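Local coordinates for protein Baccell_00875 (Bacteroides cellulosilyticus DSM 14838, PDB 5NO8) that probably acts as a polysaccharide lyase that removes the L-rhamnose caps linked to glucuronic acid on complex arabinogalactan proteins, at residues Asp514-Phe519 / Leu557-Gln562; Val525-Gly530 / Leu565-Arg570. All coordinates share one frame; numbering follows the deposited sequence.

Contact 1. Residues Asp514-Phe519 / Leu557-Gln562; sequences DLRNDF and LETGSQ
A surface packing contact joins two helices of the α-helical domain: Arg516, on helix 509-529, lays its guanidinium against the C-terminal end of helix 542-559, at Glu558 and Thr559. With CG anti to the backbone N (chi1 178°) and the chain extended from CG to NE, the arginine spans the distance between the helices, whose nearest CA atoms across the contact, those of Arg516 and Glu558, are 8.7 Å apart. The flat group arrives with one face over the neighbouring helix end, and Thr559 CG2 and the carbonyl carbon of Glu558 lie beneath that same face. Arg516 NH2 comes to 3.8 Å from Thr559 CG2 and 3.7 Å from Thr559 CA. Arg516 NH1 is 3.3 Å from Glu558 O, but the angle is too poor for a hydrogen bond; NH1 bonds instead to Tyr512 OH, one turn back on its own helix. The carbonyl end of the helix probably still attracts the positive charge. The far side of the contact is a helix terminus, where Gly560 leaves helical geometry with a positive phi of 69° and Thr559 makes an ST turn: its OG1 accepts from Ser561 N at 3.2 Å, nearly straight at 172°. The same hydroxyl is hydrogen-bonded to Leu555 O, so both the helix and the turn fix it, leaving the methyl CG2 to meet the arginine. Glu558 does not pair with Arg516 through its carboxylate: OE1 stays 5.6 Å from Arg516 NH1, while OE2 is salt-bridged to Arg497 of helix 496-505.

Contact 2. Residues Val525-Gly530 / Leu565-Arg570; sequences VFVKNG and LDEVKR
Helix-to-helix packing in the α-helical domain, at the point where helix 509-529 ends, sets Val527 and Gly530 against Glu567 of helix 562-576. This domain of successive helices is consistent with the α/α toroid fold known from other polysaccharide lyases. The backbones come close, with 6.1 Å between the CA atoms of Val527 and Glu567, and the valine and glutamate side chains run antiparallel alongside one another. Val527 CG2 rests on the aliphatic part of the glutamate, 3.8 Å from Glu567 CB. Beyond CG the glutamate bends at chi2 (59°), which carries its carboxylate past Val527 and on to the end of the opposing helix. There Glu567 OE2 sits 3.5 Å from the CA of Gly530, the first residue to leave the helix, with positive phi. OE2 also takes a hydrogen bond from Gln571 NE2, one turn further along. A water donates a hydrogen bond to Val527 O at 2.7 Å; its apparent bond to Glu567 OE1 is implausibly short and remains doubtful.

Glu567 OE1 faces its own helix partner, Arg570. The arginine turns its NE edge to this single oxygen, with NE 3.1 Å and NH2 2.8 Å from Glu567 OE1; both come from one face of the carboxylate, NH2 on the anti side and NE more steeply from above the plane. With an alanine in place of Glu567, the Arg570 guanidinium would probably lose its anionic mate and be set free to turn, and a gap would open beside Gly530. The oxygen lies close to the guanidinium plane, whereas Asp566 O stands over one face of that group.

Overall arrangement
Contacts 1 and 2 are two places along helix 509-529 where it meets later helices, their centres 14 Å apart. The earlier part of the helix, 514-519, faces the end of helix 542-559, and its last turn with the following Gly530, 525-530, faces helix 562-576, with the short turn around Gly560 and Ser561 joining those two partners. The segments therefore alternate along the sequence, and apart from adjoining there the two contacts do not touch. Contact 1 is the more peripheral: its centre lies about 31 Å from the centre of the chain, that of contact 2 about 24 Å. Both lie on the same side of that centre, and both are helix packing.

Contact 1. Residues Asp514-Phe519 / Leu557-Gln562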
# COMPACT_ATOMS: atom_id res chain seq x y z
N ASP A 514 15.15 -33.68 -4.54
CA ASP A 514 15.39 -32.91 -5.77
C ASP A 514 14.82 -31.48 -5.72
O ASP A 514 15.49 -30.51 -6.10
CB ASP A 514 14.77 -33.63 -6.96
CG ASP A 514 15.04 -32.93 -8.27
OD1 ASP A 514 16.19 -32.51 -8.49
OD2 ASP A 514 14.11 -32.80 -9.09
N LEU A 515 13.58 -31.37 -5.28
CA LEU A 515 12.95 -30.06 -5.11
C LEU A 515 13.66 -29.26 -4.03
O LEU A 515 13.90 -28.07 -4.21
CB LEU A 515 11.46 -30.20 -4.77
CG LEU A 515 10.67 -28.88 -4.79
CD1 LEU A 515 10.71 -28.23 -6.16
CD2 LEU A 515 9.23 -29.13 -4.34
N ARG A 516 14.00 -29.90 -2.92
CA ARG A 516 14.75 -29.26 -1.86
C ARG A 516 16.08 -28.68 -2.38
O ARG A 516 16.46 -27.55 -2.03
CB ARG A 516 14.96 -30.23 -0.70
CG ARG A 516 15.77 -29.68 0.46
CD ARG A 516 15.60 -30.56 1.68
NE ARG A 516 16.54 -30.22 2.73
CZ ARG A 516 16.34 -30.37 4.04
NH1 ARG A 516 15.20 -30.88 4.52
NH2 ARG A 516 17.29 -30.02 4.90
N ASN A 517 16.77 -29.44 -3.23
CA ASN A 517 18.00 -28.96 -3.85
C ASN A 517 17.75 -27.76 -4.78
O ASN A 517 18.56 -26.84 -4.82
CB ASN A 517 18.71 -30.08 -4.65
CG ASN A 517 19.30 -31.18 -3.77
OD1 ASN A 517 19.55 -32.28 -4.27
ND2 ASN A 517 19.53 -30.90 -2.48
N ASP A 518 16.65 -27.79 -5.53
CA ASP A 518 16.25 -26.64 -6.36
C ASP A 518 15.99 -25.39 -5.51
O ASP A 518 16.46 -24.29 -5.86
CB ASP A 518 15.00 -26.95 -7.19
CG ASP A 518 15.27 -27.87 -8.38
OD1 ASP A 518 16.44 -28.06 -8.77
OD2 ASP A 518 14.29 -28.39 -8.95
N PHE A 519 15.28 -25.55 -4.40
CA PHE A 519 15.05 -24.42 -3.50
C PHE A 519 16.36 -23.91 -2.89
O PHE A 519 16.54 -22.70 -2.75
CB PHE A 519 14.06 -24.76 -2.38
CG PHE A 519 12.64 -24.99 -2.84
CD1 PHE A 519 12.09 -24.31 -3.92
CD2 PHE A 519 11.83 -25.89 -2.15
CE1 PHE A 519 10.78 -24.54 -4.32
CE2 PHE A 519 10.52 -26.10 -2.53
CZ PHE A 519 9.99 -25.43 -3.61
N LEU A 557 13.03 -22.57 7.64
CA LEU A 557 12.19 -23.45 8.45
C LEU A 557 12.29 -24.91 7.99
O LEU A 557 12.12 -25.81 8.79
CB LEU A 557 10.74 -22.97 8.47
CG LEU A 557 10.51 -21.65 9.24
CD1 LEU A 557 9.14 -21.04 8.93
CD2 LEU A 557 10.67 -21.83 10.74
N GLU A 558 12.57 -25.12 6.70
CA GLU A 558 12.76 -26.46 6.16
C GLU A 558 14.18 -27.03 6.31
O GLU A 558 14.34 -28.25 6.39
CB GLU A 558 12.37 -26.48 4.67
CG GLU A 558 10.89 -26.19 4.42
CD GLU A 558 9.96 -27.23 5.02
OE1 GLU A 558 10.17 -28.44 4.78
OE2 GLU A 558 9.03 -26.83 5.75
N THR A 559 15.21 -26.19 6.32
CA THR A 559 16.61 -26.67 6.37
C THR A 559 17.37 -26.37 7.67
O THR A 559 18.35 -27.03 7.95
CB THR A 559 17.45 -26.02 5.25
OG1 THR A 559 17.50 -24.60 5.46
CG2 THR A 559 16.89 -26.33 3.89
N GLY A 560 16.98 -25.34 8.40
CA GLY A 560 17.75 -24.87 9.54
C GLY A 560 19.09 -24.21 9.24
O GLY A 560 19.84 -23.95 10.16
N SER A 561 19.39 -23.91 7.96
CA SER A 561 20.68 -23.29 7.61
C SER A 561 20.64 -21.80 7.97
O SER A 561 19.88 -21.05 7.35
CB SER A 561 20.98 -23.44 6.11
OG SER A 561 20.81 -24.77 5.66
N GLN A 562 21.45 -21.39 8.94
CA GLN A 562 21.47 -19.99 9.42
C GLN A 562 21.70 -18.94 8.33
O GLN A 562 21.20 -17.81 8.46
CB GLN A 562 22.49 -19.79 10.54

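Contact 2. Residues Val525-Gly530 / Leu565-Arg570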
# COMPACT_ATOMS: atom_id res chain seq x y z
N VAL A 525 21.09 -17.99 -4.66
CA VAL A 525 21.01 -16.82 -5.56
C VAL A 525 20.50 -15.58 -4.80
O VAL A 525 21.10 -14.51 -4.91
CB VAL A 525 20.18 -17.08 -6.82
CG1 VAL A 525 19.94 -15.79 -7.62
CG2 VAL A 525 20.87 -18.11 -7.71
N PHE A 526 19.45 -15.73 -4.00
CA PHE A 526 18.90 -14.59 -3.27
C PHE A 526 19.88 -14.02 -2.26
O PHE A 526 19.99 -12.82 -2.11
CB PHE A 526 17.57 -14.94 -2.56
CG PHE A 526 16.41 -15.25 -3.50
CD1 PHE A 526 16.48 -15.08 -4.88
CD2 PHE A 526 15.20 -15.67 -2.94
CE1 PHE A 526 15.38 -15.38 -5.68
CE2 PHE A 526 14.10 -15.96 -3.75
CZ PHE A 526 14.19 -15.82 -5.11
N VAL A 527 20.58 -14.90 -1.55
CA VAL A 527 21.62 -14.48 -0.61
C VAL A 527 22.76 -13.73 -1.31
O VAL A 527 23.27 -12.72 -0.79
CB VAL A 527 22.17 -15.68 0.20
CG1 VAL A 527 23.41 -15.31 0.99
CG2 VAL A 527 21.10 -16.20 1.16
N LYS A 528 23.17 -14.22 -2.47
CA LYS A 528 24.25 -13.58 -3.22
C LYS A 528 23.80 -12.23 -3.79
O LYS A 528 24.58 -11.30 -3.82
CB LYS A 528 24.75 -14.50 -4.34
CG LYS A 528 26.01 -14.04 -5.06
CD LYS A 528 26.25 -14.91 -6.29
CE LYS A 528 25.31 -14.56 -7.44
NZ LYS A 528 24.67 -15.78 -8.04
N ASN A 529 22.54 -12.12 -4.23
CA ASN A 529 22.02 -10.85 -4.71
C ASN A 529 21.93 -9.80 -3.59
O ASN A 529 22.19 -8.63 -3.84
CB ASN A 529 20.65 -11.01 -5.36
CG ASN A 529 20.71 -11.73 -6.68
OD1 ASN A 529 21.79 -11.93 -7.25
ND2 ASN A 529 19.54 -12.12 -7.20
N GLY A 530 21.56 -10.21 -2.38
CA GLY A 530 21.28 -9.27 -1.28
C GLY A 530 20.27 -8.21 -1.73
O GLY A 530 19.24 -8.54 -2.32
N LEU A 565 18.38 -17.46 7.30
CA LEU A 565 17.83 -16.58 8.34
C LEU A 565 18.61 -15.29 8.48
O LEU A 565 18.01 -14.24 8.74
CB LEU A 565 17.74 -17.26 9.71
CG LEU A 565 17.00 -16.50 10.84
CD1 LEU A 565 15.66 -15.93 10.39
CD2 LEU A 565 16.79 -17.38 12.07
N ASP A 566 19.93 -15.35 8.36
CA ASP A 566 20.74 -14.11 8.43
C ASP A 566 20.38 -13.16 7.27
O ASP A 566 20.29 -11.95 7.48
CB ASP A 566 22.25 -14.42 8.49
CG ASP A 566 22.71 -15.02 9.84
OD1 ASP A 566 21.95 -15.00 10.86
OD2 ASP A 566 23.86 -15.49 9.91
N GLU A 567 20.11 -13.70 6.10
CA GLU A 567 19.65 -12.88 4.97
C GLU A 567 18.25 -12.27 5.20
O GLU A 567 18.02 -11.09 4.93
CB GLU A 567 19.69 -13.66 3.67
CG GLU A 567 19.44 -12.81 2.42
CD GLU A 567 20.44 -11.68 2.23
OE1 GLU A 567 21.61 -11.87 2.62
OE2 GLU A 567 20.07 -10.62 1.68
N VAL A 568 17.34 -13.08 5.75
CA VAL A 568 16.02 -12.59 6.19
C VAL A 568 16.19 -11.39 7.10
O VAL A 568 15.58 -10.35 6.84
CB VAL A 568 15.20 -13.70 6.92
CG1 VAL A 568 13.98 -13.13 7.65
CG2 VAL A 568 14.78 -14.79 5.96
N LYS A 569 17.01 -11.53 8.13
CA LYS A 569 17.24 -10.46 9.10
C LYS A 569 17.87 -9.22 8.48
O LYS A 569 17.52 -8.11 8.87
CB LYS A 569 18.08 -10.94 10.29
CG LYS A 569 17.29 -11.80 11.24
CD LYS A 569 18.16 -12.29 12.38
CE LYS A 569 17.37 -13.17 13.32
NZ LYS A 569 18.27 -14.09 14.04
N ARG A 570 18.77 -9.41 7.52
CA ARG A 570 19.34 -8.28 6.77
C ARG A 570 18.28 -7.54 5.95
O ARG A 570 18.33 -6.31 5.85
CB ARG A 570 20.50 -8.72 5.84
CG ARG A 570 21.85 -8.85 6.55
CD ARG A 570 23.01 -9.01 5.56
NE ARG A 570 22.96 -10.31 4.88
CZ ARG A 570 23.42 -11.46 5.39
NH1 ARG A 570 24.00 -11.51 6.59
NH2 ARG A 570 23.30 -12.58 4.68
O HOH W 1 23.65 -11.25 1.47